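Local coordinates for protein glutamate receptor 1 (Adineta vaga, PDB 4IO2) that binds glutamate in the two-lobed extracellular ligand-binding domain held by this construct, part of what is probably a ligand-gated ion channel, at residues Asn105-Leu110 with Glu200-Ser205; Ile15-Phe20 with Ile181-Tyr186; Ile95-Asn100 with Ile209-Glu214. All blocks are in the same frame, centred on the assembly; numbering follows the deposited sequence.

Contact 1 of 3, residues Asn105-Leu110 with Glu200-Ser205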
ATOM      1  N   ASN A 105      -6.103  -0.755   2.538  1.00 14.79           N
ATOM      2  CA  ASN A 105      -7.548  -0.908   2.548  1.00 13.51           C
ATOM      3  C   ASN A 105      -7.905  -2.248   1.989  1.00 13.17           C
ATOM      4  O   ASN A 105      -7.121  -2.884   1.271  1.00 14.92           O
ATOM      5  CB  ASN A 105      -8.228   0.206   1.709  1.00 13.22           C
ATOM      6  CG  ASN A 105      -9.744   0.160   1.796  1.00 12.77           C
ATOM      7  OD1 ASN A 105     -10.311   0.207   2.877  1.00 12.97           O
ATOM      8  ND2 ASN A 105     -10.407   0.068   0.643  1.00 15.69           N
ATOM      9  N   SER A 106      -9.124  -2.650   2.313  1.00 14.06           N
ATOM     10  CA  SER A 106      -9.771  -3.817   1.717  1.00 14.76           C
ATOM     11  C   SER A 106     -11.257  -3.657   2.067  1.00 12.70           C
ATOM     12  O   SER A 106     -11.644  -2.740   2.817  1.00 13.65           O
ATOM     13  CB  SER A 106      -9.215  -5.115   2.266  1.00 17.53           C
ATOM     14  OG  SER A 106      -9.389  -5.131   3.672  1.00 19.81           O
ATOM     15  N   MET A 107     -12.092  -4.489   1.471  1.00 14.42           N
ATOM     16  CA  MET A 107     -13.535  -4.431   1.725  1.00 13.12           C
ATOM     17  C   MET A 107     -13.998  -5.651   2.470  1.00 13.57           C
ATOM     18  O   MET A 107     -13.348  -6.700   2.434  1.00 16.33           O
ATOM     19  CB  MET A 107     -14.370  -4.263   0.436  1.00 13.73           C
ATOM     20  CG  MET A 107     -14.061  -2.988  -0.303  1.00 17.21           C
ATOM     21  SD  MET A 107     -15.221  -2.687  -1.659  1.00 18.83           S
ATOM     22  CE  MET A 107     -14.583  -3.759  -2.916  1.00 21.94           C
ATOM     23  N   ARG A 108     -15.107  -5.468   3.187  1.00 14.11           N
ATOM     24  CA  ARG A 108     -15.811  -6.547   3.846  1.00 17.07           C
ATOM     25  C   ARG A 108     -17.259  -6.557   3.473  1.00 16.16           C
ATOM     26  O   ARG A 108     -17.794  -5.582   2.994  1.00 15.18           O
ATOM     27  CB  ARG A 108     -15.637  -6.496   5.362  1.00 20.49           C
ATOM     28  CG  ARG A 108     -14.143  -6.764   5.724  1.00 26.09           C
ATOM     29  CD  ARG A 108     -13.873  -7.450   6.983  1.00 26.03           C
ATOM     30  NE  ARG A 108     -14.537  -8.733   7.076  1.00 25.54           N
ATOM     31  CZ  ARG A 108     -14.732  -9.308   8.240  1.00 26.30           C
ATOM     32  NH1 ARG A 108     -14.332  -8.659   9.349  1.00 26.71           N
ATOM     33  NH2 ARG A 108     -15.361 -10.471   8.299  1.00 25.59           N
ATOM     34  N   ILE A 109     -17.877  -7.724   3.637  1.00 16.56           N
ATOM     35  CA  ILE A 109     -19.299  -7.851   3.497  1.00 16.13           C
ATOM     36  C   ILE A 109     -20.015  -7.405   4.792  1.00 17.12           C
ATOM     37  O   ILE A 109     -19.699  -7.899   5.870  1.00 16.83           O
ATOM     38  CB  ILE A 109     -19.665  -9.291   3.165  1.00 18.01           C
ATOM     39  CG1 ILE A 109     -19.004  -9.733   1.845  1.00 20.58           C
ATOM     40  CG2 ILE A 109     -21.200  -9.426   3.106  1.00 20.84           C
ATOM     41  CD1 ILE A 109     -19.013 -11.235   1.578  1.00 24.00           C
ATOM     42  N   LEU A 110     -20.962  -6.470   4.644  1.00 14.57           N
ATOM     43  CA  LEU A 110     -21.796  -5.888   5.734  1.00 15.25           C
ATOM     44  C   LEU A 110     -23.180  -6.523   5.657  1.00 16.63           C
ATOM     45  O   LEU A 110     -23.762  -6.600   4.592  1.00 18.89           O
ATOM     46  CB  LEU A 110     -21.913  -4.365   5.534  1.00 14.96           C
ATOM     47  CG  LEU A 110     -22.735  -3.586   6.574  1.00 14.71           C
ATOM     48  CD1 LEU A 110     -22.068  -3.590   7.902  1.00 15.55           C
ATOM     49  CD2 LEU A 110     -22.968  -2.112   6.116  1.00 16.31           C
ATOM     50  N   GLU A 200     -13.920 -13.321   4.373  1.00 24.05           N
ATOM     51  CA  GLU A 200     -12.572 -12.798   4.233  1.00 24.09           C
ATOM     52  C   GLU A 200     -12.611 -11.413   3.628  1.00 21.66           C
ATOM     53  O   GLU A 200     -13.527 -11.036   2.906  1.00 21.31           O
ATOM     54  CB  GLU A 200     -11.751 -13.712   3.335  1.00 29.64           C
ATOM     55  CG  GLU A 200     -11.610 -15.137   3.852  1.00 37.33           C
ATOM     56  CD  GLU A 200     -10.941 -16.030   2.839  1.00 46.87           C
ATOM     57  OE1 GLU A 200     -10.262 -15.482   1.936  1.00 50.61           O
ATOM     58  OE2 GLU A 200     -11.104 -17.272   2.940  1.00 51.83           O
ATOM     59  N   ASP A 201     -11.564 -10.663   3.916  0.55 21.66           N
ATOM     60  CA  ASP A 201     -11.341  -9.377   3.278  0.55 22.95           C
ATOM     61  C   ASP A 201     -11.223  -9.612   1.764  0.55 20.14           C
ATOM     62  O   ASP A 201     -10.831 -10.715   1.326  0.55 22.26           O
ATOM     63  CB  ASP A 201     -10.068  -8.708   3.838  0.55 26.20           C
ATOM     64  CG  ASP A 201      -9.990  -8.727   5.394  0.55 30.18           C
ATOM     65  OD1 ASP A 201     -11.031  -8.817   6.074  0.55 31.52           O
ATOM     66  OD2 ASP A 201      -8.872  -8.617   5.947  0.55 32.90           O
ATOM     67  N   PHE A 202     -11.577  -8.603   0.967  1.00 20.01           N
ATOM     68  CA  PHE A 202     -11.360  -8.695  -0.460  1.00 20.19           C
ATOM     69  C   PHE A 202     -11.015  -7.328  -1.058  1.00 17.54           C
ATOM     70  O   PHE A 202     -11.178  -6.290  -0.417  1.00 17.25           O
ATOM     71  CB  PHE A 202     -12.576  -9.340  -1.134  1.00 20.48           C
ATOM     72  CG  PHE A 202     -13.870  -8.582  -0.966  1.00 20.37           C
ATOM     73  CD1 PHE A 202     -14.623  -8.708   0.186  1.00 22.21           C
ATOM     74  CD2 PHE A 202     -14.349  -7.740  -1.964  1.00 21.64           C
ATOM     75  CE1 PHE A 202     -15.818  -8.003   0.352  1.00 22.42           C
ATOM     76  CE2 PHE A 202     -15.547  -7.034  -1.798  1.00 22.45           C
ATOM     77  CZ  PHE A 202     -16.270  -7.159  -0.632  1.00 23.67           C
ATOM     78  N   ASP A 203     -10.564  -7.331  -2.302  1.00 18.62           N
ATOM     79  CA  ASP A 203     -10.173  -6.113  -3.011  1.00 17.28           C
ATOM     80  C   ASP A 203      -9.137  -5.289  -2.257  1.00 17.06           C
ATOM     81  O   ASP A 203      -9.331  -4.098  -2.000  1.00 16.97           O
ATOM     82  CB  ASP A 203     -11.389  -5.246  -3.369  1.00 18.03           C
ATOM     83  CG  ASP A 203     -11.124  -4.302  -4.519  1.00 19.35           C
ATOM     84  OD1 ASP A 203     -10.452  -4.705  -5.484  1.00 20.42           O
ATOM     85  OD2 ASP A 203     -11.515  -3.116  -4.441  1.00 20.83           O
ATOM     86  N   LYS A 204      -8.053  -5.948  -1.895  1.00 18.46           N
ATOM     87  CA  LYS A 204      -6.910  -5.294  -1.270  0.58 18.64           C
ATOM     88  C   LYS A 204      -6.510  -4.112  -2.121  1.00 17.67           C
ATOM     89  O   LYS A 204      -6.337  -4.221  -3.359  1.00 18.80           O
ATOM     90  CB  LYS A 204      -5.731  -6.253  -1.139  0.58 24.26           C
ATOM     91  CG  LYS A 204      -6.046  -7.527  -0.361  0.58 30.21           C
ATOM     92  CD  LYS A 204      -6.989  -7.297   0.793  0.58 33.94           C
ATOM     93  CE  LYS A 204      -7.351  -8.607   1.501  0.58 36.29           C
ATOM     94  NZ  LYS A 204      -7.088  -9.824   0.691  0.58 38.69           N
ATOM     95  N   SER A 205      -6.395  -2.964  -1.470  1.00 15.23           N
ATOM     96  CA  SER A 205      -6.232  -1.720  -2.168  1.00 14.46           C
ATOM     97  C   SER A 205      -5.564  -0.690  -1.248  1.00 12.77           C
ATOM     98  O   SER A 205      -5.088  -1.019  -0.177  1.00 14.31           O
ATOM     99  CB  SER A 205      -7.639  -1.283  -2.649  1.00 16.61           C
ATOM    100  OG  SER A 205      -8.572  -1.260  -1.557  1.00 17.19           O
TER
HETATM  101  O   HOH W   1     -15.586  -9.764   4.202  1.00 22.58           O
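First torsions turn Met107 and Phe202, already paired on one face of the sheet, against each other: Met107 CG stands anti to the carbonyl carbon (chi1 -61°), while Phe202 CG takes the crowded position between backbone N and carbonyl carbon (chi1 61°). This lays the phenyl ring beneath Met107 CB, 3.9 Å from the ring centroid in a CH-pi contact offset toward the rim. The flexible thioether then bends at chi3, so that Met107 CE reaches Phe202 CE2 at 3.6 Å and also lies against Asp203. Phe178 meets the ring edge-to-face and Tyr144 also touches it, which suits a large apolar residue. Under these side chains Met107 N gives a nearly straight bond to Phe202 O, 2.8 Å, and Phe202 N returns one to Met107 O. Asn105 and Ser205 form the next hydrogen-bonded pair, yet two residues separate Phe202 from Ser205 where Ser106 alone separates Asn105 from Met107; Asp203, in a left-handed conformation, takes up the surplus. Asn105 CG lies anti to its backbone N (chi1 -175°), so ND2 can reach Ser205 OG at 3.2 Å as well as Asp180 OD1, making Asn105 a second-shell partner of Asp180, a glutamate-binding residue. Beside Phe202, Asp201 OD1 lies 3.6 Å from Arg108 NE, a long salt bridge of charge alone, while a water links Arg108 NE and Ile109 N to Glu200 O. The arrangement is an antiparallel ladder broken by a beta bulge, in the lobe 2 sheet of a glutamate-receptor clamshell, with its Asn105 end at the agonist cleft.

Contact 2 of 3, residues Ile15-Phe20 with Ile181-Tyr186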
ATOM      1  N   ILE A  15     -14.664  14.738   2.195  1.00 13.00           N
ATOM      2  CA  ILE A  15     -15.972  14.094   2.005  1.00 12.57           C
ATOM      3  C   ILE A  15     -16.385  13.400   3.302  1.00 13.31           C
ATOM      4  O   ILE A  15     -15.598  12.726   3.954  1.00 13.17           O
ATOM      5  CB  ILE A  15     -15.917  13.126   0.792  1.00 12.62           C
ATOM      6  CG1 ILE A  15     -17.256  12.472   0.523  1.00 13.76           C
ATOM      7  CG2 ILE A  15     -14.809  12.059   0.911  1.00 13.05           C
ATOM      8  CD1 ILE A  15     -17.351  11.762  -0.820  1.00 16.34           C
ATOM      9  N   GLU A  16     -17.630  13.602   3.702  1.00 13.17           N
ATOM     10  CA  GLU A  16     -18.103  13.073   4.968  1.00 13.17           C
ATOM     11  C   GLU A  16     -17.971  11.548   5.026  1.00 13.60           C
ATOM     12  O   GLU A  16     -18.472  10.839   4.158  1.00 14.36           O
ATOM     13  CB  GLU A  16     -19.564  13.510   5.207  1.00 16.33           C
ATOM     14  CG  GLU A  16     -20.122  13.071   6.561  1.00 17.25           C
ATOM     15  CD  GLU A  16     -21.498  13.594   6.885  1.00 26.06           C
ATOM     16  OE1 GLU A  16     -22.066  14.342   6.065  1.00 32.42           O
ATOM     17  OE2 GLU A  16     -22.030  13.248   7.975  1.00 27.62           O
ATOM     18  N   SER A  17     -17.379  11.061   6.113  1.00 13.08           N
ATOM     19  CA  SER A  17     -17.216   9.630   6.352  1.00 11.08           C
ATOM     20  C   SER A  17     -16.636   9.470   7.753  1.00 11.00           C
ATOM     21  O   SER A  17     -15.451   9.724   7.950  1.00 12.24           O
ATOM     22  CB  SER A  17     -16.257   9.012   5.360  1.00 11.49           C
ATOM     23  OG  SER A  17     -16.205   7.627   5.591  1.00 13.97           O
ATOM     24  N   VAL A  18     -17.446   9.089   8.736  1.00 12.55           N
ATOM     25  CA  VAL A  18     -16.947   8.931  10.075  0.82 12.54           C
ATOM     26  C   VAL A  18     -16.048   7.739  10.177  1.00 12.36           C
ATOM     27  O   VAL A  18     -16.349   6.692   9.634  1.00 12.53           O
ATOM     28  CB  VAL A  18     -18.072   8.892  11.158  0.82 13.30           C
ATOM     29  CG1 VAL A  18     -18.953  10.102  11.053  0.82 15.26           C
ATOM     30  CG2 VAL A  18     -18.960   7.609  11.083  0.82 14.92           C
ATOM     31  N   PRO A  19     -14.913   7.863  10.912  1.00 11.50           N
ATOM     32  CA  PRO A  19     -14.314   8.984  11.651  1.00 12.07           C
ATOM     33  C   PRO A  19     -13.163   9.664  10.881  1.00 11.88           C
ATOM     34  O   PRO A  19     -12.311  10.310  11.495  1.00 12.98           O
ATOM     35  CB  PRO A  19     -13.805   8.282  12.902  1.00 13.51           C
ATOM     36  CG  PRO A  19     -13.194   7.010  12.289  1.00 12.15           C
ATOM     37  CD  PRO A  19     -14.143   6.628  11.160  1.00 12.59           C
ATOM     38  N   PHE A  20     -13.140   9.518   9.553  1.00 11.72           N
ATOM     39  CA  PHE A  20     -12.207  10.249   8.702  1.00 11.22           C
ATOM     40  C   PHE A  20     -12.545  11.729   8.679  1.00 12.19           C
ATOM     41  O   PHE A  20     -11.669  12.574   8.988  1.00 12.97           O
ATOM     42  CB  PHE A  20     -12.214   9.675   7.287  1.00 10.63           C
ATOM     43  CG  PHE A  20     -11.361   8.420   7.117  1.00 10.54           C
ATOM     44  CD1 PHE A  20      -9.989   8.499   7.236  1.00 13.19           C
ATOM     45  CD2 PHE A  20     -11.938   7.185   6.908  1.00 10.71           C
ATOM     46  CE1 PHE A  20      -9.192   7.357   7.071  1.00 14.28           C
ATOM     47  CE2 PHE A  20     -11.167   6.029   6.747  1.00 11.76           C
ATOM     48  CZ  PHE A  20      -9.797   6.130   6.835  1.00 13.07           C
ATOM     49  N   ILE A 181     -13.017  -1.733   5.061  1.00 12.73           N
ATOM     50  CA  ILE A 181     -12.876  -2.373   6.360  1.00 12.76           C
ATOM     51  C   ILE A 181     -12.725  -1.394   7.518  1.00 13.30           C
ATOM     52  O   ILE A 181     -13.268  -1.645   8.603  1.00 13.55           O
ATOM     53  CB  ILE A 181     -11.684  -3.386   6.347  1.00 15.45           C
ATOM     54  CG1 ILE A 181     -11.650  -4.230   7.614  1.00 19.03           C
ATOM     55  CG2 ILE A 181     -10.325  -2.682   6.083  1.00 17.74           C
ATOM     56  CD1 ILE A 181     -10.629  -5.376   7.511  1.00 20.83           C
ATOM     57  N   GLY A 182     -11.975  -0.321   7.361  1.00 12.24           N
ATOM     58  CA  GLY A 182     -11.768   0.559   8.510  1.00 12.70           C
ATOM     59  C   GLY A 182     -13.010   1.249   9.016  1.00 13.23           C
ATOM     60  O   GLY A 182     -13.329   1.194  10.194  1.00 12.41           O
ATOM     61  N   THR A 183     -13.753   1.862   8.109  1.00 11.85           N
ATOM     62  CA  THR A 183     -15.024   2.473   8.486  1.00 12.12           C
ATOM     63  C   THR A 183     -16.110   1.408   8.811  1.00 12.66           C
ATOM     64  O   THR A 183     -16.976   1.662   9.655  1.00 13.53           O
ATOM     65  CB  THR A 183     -15.527   3.459   7.399  1.00 12.45           C
ATOM     66  OG1 THR A 183     -15.542   2.806   6.107  1.00 12.31           O
ATOM     67  CG2 THR A 183     -14.649   4.728   7.377  1.00 12.37           C
ATOM     68  N   ALA A 184     -16.076   0.240   8.154  1.00 12.80           N
ATOM     69  CA  ALA A 184     -17.061  -0.818   8.444  1.00 13.01           C
ATOM     70  C   ALA A 184     -16.886  -1.275   9.896  1.00 13.73           C
ATOM     71  O   ALA A 184     -17.862  -1.448  10.620  1.00 14.32           O
ATOM     72  CB  ALA A 184     -16.859  -2.011   7.504  1.00 14.06           C
ATOM     73  N   GLU A 185     -15.635  -1.470  10.315  1.00 13.46           N
ATOM     74  CA  GLU A 185     -15.370  -1.857  11.705  1.00 13.97           C
ATOM     75  C   GLU A 185     -15.830  -0.731  12.635  1.00 14.78           C
ATOM     76  O   GLU A 185     -16.453  -0.973  13.667  1.00 15.12           O
ATOM     77  CB  GLU A 185     -13.872  -2.063  11.908  1.00 15.23           C
ATOM     78  CG  GLU A 185     -13.338  -3.366  11.340  1.00 17.41           C
ATOM     79  CD  GLU A 185     -11.798  -3.465  11.407  1.00 20.92           C
ATOM     80  OE1 GLU A 185     -11.106  -2.464  11.792  1.00 22.18           O
ATOM     81  OE2 GLU A 185     -11.266  -4.565  11.098  1.00 23.89           O
ATOM     82  N   TYR A 186     -15.482   0.511  12.319  1.00 13.31           N
ATOM     83  CA  TYR A 186     -15.854   1.605  13.193  1.00 13.21           C
ATOM     84  C   TYR A 186     -17.367   1.653  13.400  1.00 13.61           C
ATOM     85  O   TYR A 186     -17.846   1.773  14.537  1.00 14.64           O
ATOM     86  CB  TYR A 186     -15.337   2.935  12.640  1.00 13.08           C
ATOM     87  CG  TYR A 186     -15.702   4.103  13.517  1.00 14.44           C
ATOM     88  CD1 TYR A 186     -14.942   4.436  14.634  1.00 15.54           C
ATOM     89  CD2 TYR A 186     -16.806   4.874  13.232  1.00 14.86           C
ATOM     90  CE1 TYR A 186     -15.318   5.499  15.461  1.00 16.31           C
ATOM     91  CE2 TYR A 186     -17.193   5.910  14.049  1.00 17.98           C
ATOM     92  CZ  TYR A 186     -16.460   6.227  15.144  1.00 17.41           C
ATOM     93  OH  TYR A 186     -16.875   7.305  15.928  1.00 21.28           O
TER
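Thr183 and Tyr186 stand one helical turn apart on helix 181-190, and with Pro19 opposite them they carry most of this contact. Tyr186 CG is anti to its backbone N (chi1 180°), which sends the ring out from the helix to meet the pyrrolidine tip to tip. Pro19 CG sits over one face, 4.0 Å from the centroid of the Tyr186 ring and only 14° off the normal, a CH-pi contact for which the compact, rigid pyrrolidine is well suited. Pro19 CD adds to it by lying 3.8 Å from Tyr186 CG, and Val18 CG2 approaches Tyr186 CE2 obliquely at 3.8 Å. The peptide bond before Pro19 is cis, and Phe20 N makes a weak bond back to Ser17 O, so Ser17 to Phe20 form a type VI turn whose corner presents the proline to the helix. In a glutamate-receptor ligand-binding domain this loop belongs to lobe 1 and the helix to lobe 2, so the contact bridges the mouth of the clamshell, consistent with a clamshell closed on its bound glutamate. Thr183 holds OG1 in the crowded position between backbone N and carbonyl carbon (chi1 52°), which turns its methyl to the loop. Thr183 CG2 comes within 3.4 Å of Val18 O and touches Ser17 OG at 3.7 Å. Thr183 CG2 also lies 3.7 Å from Phe20 CD2, at the ring edge and near its plane. A beta-branched residue fits here because its methyl packs against the turn while its side chain stays close to the helix. Phe20 is itself fixed edge-to-face by Tyr40 and Phe242, and Ser17 OG hydrogen-bonds Asp85 OD2, the side chain of a residue of the glutamate site.

Contact 3 of 3, residues Ile95-Asn100 with Ile209-Glu214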
ATOM      1  N   ILE A  95      -7.711   9.607 -14.968  1.00 13.79           N
ATOM      2  CA  ILE A  95      -8.110  11.017 -14.982  1.00 13.85           C
ATOM      3  C   ILE A  95      -7.470  11.900 -13.914  1.00 13.07           C
ATOM      4  O   ILE A  95      -7.495  13.131 -14.041  1.00 15.21           O
ATOM      5  CB  ILE A  95      -9.658  11.187 -14.989  1.00 16.14           C
ATOM      6  CG1 ILE A  95     -10.299  10.565 -13.766  1.00 16.97           C
ATOM      7  CG2 ILE A  95     -10.217  10.674 -16.317  1.00 20.07           C
ATOM      8  CD1 ILE A  95     -11.727  11.010 -13.500  1.00 18.69           C
ATOM      9  N   VAL A  96      -6.924  11.289 -12.868  1.00 12.67           N
ATOM     10  CA  VAL A  96      -6.234  12.003 -11.801  1.00 12.81           C
ATOM     11  C   VAL A  96      -5.000  11.211 -11.425  1.00 11.71           C
ATOM     12  O   VAL A  96      -4.881  10.001 -11.738  1.00 12.70           O
ATOM     13  CB  VAL A  96      -7.108  12.177 -10.538  1.00 11.78           C
ATOM     14  CG1 VAL A  96      -8.338  13.058 -10.819  1.00 13.22           C
ATOM     15  CG2 VAL A  96      -7.539  10.843  -9.921  1.00 12.18           C
ATOM     16  N   ALA A  97      -4.091  11.851 -10.689  1.00 12.25           N
ATOM     17  CA  ALA A  97      -3.005  11.121 -10.025  1.00 12.00           C
ATOM     18  C   ALA A  97      -3.323  10.908  -8.557  1.00 11.33           C
ATOM     19  O   ALA A  97      -4.238  11.511  -7.994  1.00 11.87           O
ATOM     20  CB  ALA A  97      -1.631  11.811 -10.233  1.00 13.46           C
ATOM     21  N   PHE A  98      -2.558  10.013  -7.930  1.00 12.77           N
ATOM     22  CA  PHE A  98      -2.687   9.790  -6.508  1.00 12.52           C
ATOM     23  C   PHE A  98      -1.331   9.889  -5.861  1.00 12.72           C
ATOM     24  O   PHE A  98      -0.329   9.438  -6.407  1.00 15.32           O
ATOM     25  CB  PHE A  98      -3.285   8.416  -6.227  1.00 12.92           C
ATOM     26  CG  PHE A  98      -4.724   8.264  -6.622  1.00 12.17           C
ATOM     27  CD1 PHE A  98      -5.071   7.802  -7.877  1.00 13.74           C
ATOM     28  CD2 PHE A  98      -5.728   8.527  -5.713  1.00 12.43           C
ATOM     29  CE1 PHE A  98      -6.390   7.589  -8.206  1.00 14.81           C
ATOM     30  CE2 PHE A  98      -7.030   8.307  -6.027  1.00 13.66           C
ATOM     31  CZ  PHE A  98      -7.377   7.867  -7.277  1.00 14.23           C
ATOM     32  N   SER A  99      -1.310  10.427  -4.662  1.00 12.22           N
ATOM     33  CA  SER A  99      -0.132  10.405  -3.824  1.00 12.20           C
ATOM     34  C   SER A  99       0.228   8.986  -3.417  1.00 13.39           C
ATOM     35  O   SER A  99      -0.540   8.057  -3.567  1.00 14.97           O
ATOM     36  CB  SER A  99      -0.374  11.225  -2.551  1.00 12.37           C
ATOM     37  OG  SER A  99      -1.204  10.549  -1.612  1.00 12.40           O
ATOM     38  N   ASN A 100       1.409   8.829  -2.842  0.67 15.10           N
ATOM     39  CA  ASN A 100       1.741   7.590  -2.170  0.67 17.01           C
ATOM     40  C   ASN A 100       0.656   7.347  -1.141  0.67 16.39           C
ATOM     41  O   ASN A 100       0.041   8.278  -0.599  0.67 16.23           O
ATOM     42  CB  ASN A 100       3.129   7.690  -1.524  0.67 20.28           C
ATOM     43  CG  ASN A 100       4.213   7.784  -2.548  0.67 25.39           C
ATOM     44  OD1 ASN A 100       4.897   8.786  -2.649  0.67 27.35           O
ATOM     45  ND2 ASN A 100       4.366   6.733  -3.342  0.67 31.51           N
ATOM     46  N   ILE A 209      -4.112  10.390  -1.630  1.00 10.05           N
ATOM     47  CA  ILE A 209      -4.556  11.767  -1.844  1.00 10.48           C
ATOM     48  C   ILE A 209      -4.684  11.995  -3.356  1.00 10.35           C
ATOM     49  O   ILE A 209      -3.778  11.688  -4.103  1.00 12.08           O
ATOM     50  CB  ILE A 209      -3.589  12.769  -1.178  1.00 10.84           C
ATOM     51  CG1 ILE A 209      -3.660  12.557   0.337  1.00 12.62           C
ATOM     52  CG2 ILE A 209      -3.978  14.199  -1.560  1.00 12.34           C
ATOM     53  CD1 ILE A 209      -2.725  13.470   1.121  1.00 13.80           C
ATOM     54  N   VAL A 210      -5.822  12.513  -3.789  1.00 11.30           N
ATOM     55  CA  VAL A 210      -6.063  12.779  -5.193  1.00 10.49           C
ATOM     56  C   VAL A 210      -5.404  14.084  -5.560  1.00 10.49           C
ATOM     57  O   VAL A 210      -5.579  15.081  -4.871  1.00 12.22           O
ATOM     58  CB  VAL A 210      -7.579  12.878  -5.487  1.00 11.31           C
ATOM     59  CG1 VAL A 210      -7.799  13.034  -6.976  1.00 12.79           C
ATOM     60  CG2 VAL A 210      -8.340  11.683  -4.966  1.00 13.73           C
ATOM     61  N   THR A 211      -4.685  14.094  -6.673  1.00 11.52           N
ATOM     62  CA  THR A 211      -4.042  15.300  -7.200  1.00 12.21           C
ATOM     63  C   THR A 211      -4.280  15.367  -8.704  1.00 13.12           C
ATOM     64  O   THR A 211      -4.613  14.379  -9.333  1.00 13.23           O
ATOM     65  CB  THR A 211      -2.515  15.345  -6.923  1.00 14.39           C
ATOM     66  OG1 THR A 211      -1.817  14.519  -7.839  1.00 16.62           O
ATOM     67  CG2 THR A 211      -2.167  14.908  -5.520  1.00 13.77           C
ATOM     68  N   PRO A 212      -4.010  16.518  -9.300  1.00 13.62           N
ATOM     69  CA  PRO A 212      -4.043  16.551 -10.753  1.00 14.32           C
ATOM     70  C   PRO A 212      -2.990  15.632 -11.349  1.00 14.64           C
ATOM     71  O   PRO A 212      -1.957  15.422 -10.711  1.00 15.15           O
ATOM     72  CB  PRO A 212      -3.726  18.027 -11.082  1.00 17.63           C
ATOM     73  CG  PRO A 212      -4.141  18.770  -9.846  1.00 15.84           C
ATOM     74  CD  PRO A 212      -3.786  17.851  -8.713  1.00 15.52           C
ATOM     75  N   LYS A 213      -3.204  15.172 -12.578  1.00 15.45           N
ATOM     76  CA  LYS A 213      -2.138  14.491 -13.275  1.00 16.47           C
ATOM     77  C   LYS A 213      -0.989  15.459 -13.537  1.00 18.24           C
ATOM     78  O   LYS A 213      -1.196  16.659 -13.710  1.00 19.90           O
ATOM     79  CB  LYS A 213      -2.663  13.928 -14.590  1.00 18.18           C
ATOM     80  CG  LYS A 213      -3.607  12.748 -14.364  1.00 18.59           C
ATOM     81  CD  LYS A 213      -3.892  12.039 -15.663  1.00 20.98           C
ATOM     82  CE  LYS A 213      -4.799  12.827 -16.549  1.00 23.53           C
ATOM     83  NZ  LYS A 213      -5.069  12.052 -17.812  1.00 25.42           N
ATOM     84  N   GLU A 214       0.221  14.925 -13.535  1.00 19.56           N
ATOM     85  CA  GLU A 214       1.424  15.718 -13.833  1.00 22.53           C
ATOM     86  C   GLU A 214       1.565  16.965 -12.946  1.00 24.25           C
ATOM     87  O   GLU A 214       1.935  18.030 -13.419  1.00 27.58           O
ATOM     88  CB  GLU A 214       1.479  16.073 -15.329  1.00 27.74           C
ATOM     89  CG  GLU A 214       1.534  14.825 -16.191  1.00 31.14           C
ATOM     90  CD  GLU A 214       1.411  15.097 -17.652  1.00 38.66           C
ATOM     91  OE1 GLU A 214       1.887  16.172 -18.089  1.00 42.64           O
ATOM     92  OE2 GLU A 214       0.847  14.225 -18.361  1.00 39.10           O
TER
HETATM   93  O   HOH W   2      -5.961  15.431 -13.433  1.00 20.44           O
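From the segment 209-214, Ile209 O and Val210 CG2 both approach the Phe98 ring obliquely, the latter 3.8 Å from Phe98 CE2, with the side chains of Phe98 and Val210 lying alongside and pointing the same way. Phe98 and Val210 form a non-hydrogen-bonded pair of a short antiparallel ladder in lobe 1 of the clamshell, and their apolar bulk suits a face that also packs on Val88 and Ile86. Val96 joins them: its CG2 lies 3.7 Å from Val210 CG1, and Val71 of helix 67-75 adjoins it. The next pair, Ala97 and Thr211, is hydrogen-bonded both ways; Thr211 N points almost straight at Ala97 O, 2.9 Å away, but from above the carbonyl plane. Ala97 suits its place because the small CB faces Thr211 OG1 and Pro212 O, where a longer side chain could run into them.

At the other end Ser99 N binds Ile209 O in the carbonyl plane. The hydroxyl then takes over the return bond: Ser99 OG, in the crowded position (chi1 75°), accepts from Ile209 N at 2.9 Å and donates to Asn100 O at 2.8 Å. An alanine here would remove that relay and would probably leave Ile209 N without its acceptor and loosen this end of the ladder. Lys213 lays its methylenes along Ile95 and Val96, and its NZ hydrogen-bonds Glu94 O, while Glu214 OE1 bonds Gly1 N of the second subunit. Between the two segments one water gives a hydrogen to Ile95 O at 2.8 Å and accepts from Lys213 N at 2.9 Å.

How the contacts relate
From the N terminus the chain first lays down 15-20 in lobe 1, which waits some 160 residues for helix 181-190 to close contact 2. Before that, 95-100 and 105-110 follow one another as the chain passes into lobe 2. The return strand 200-211 pairs first with 105-110, closing contact 1, and then with 95-100, closing contact 3, so contact 1 lies within the larger loop of contact 3, whereas contact 2 crosses both. Contacts 1 and 3 thus hold the outgoing and returning strands in one sheet. Contact 2 links the lobes separately and adjoins contact 1 where Ser106 O meets Ile181 N.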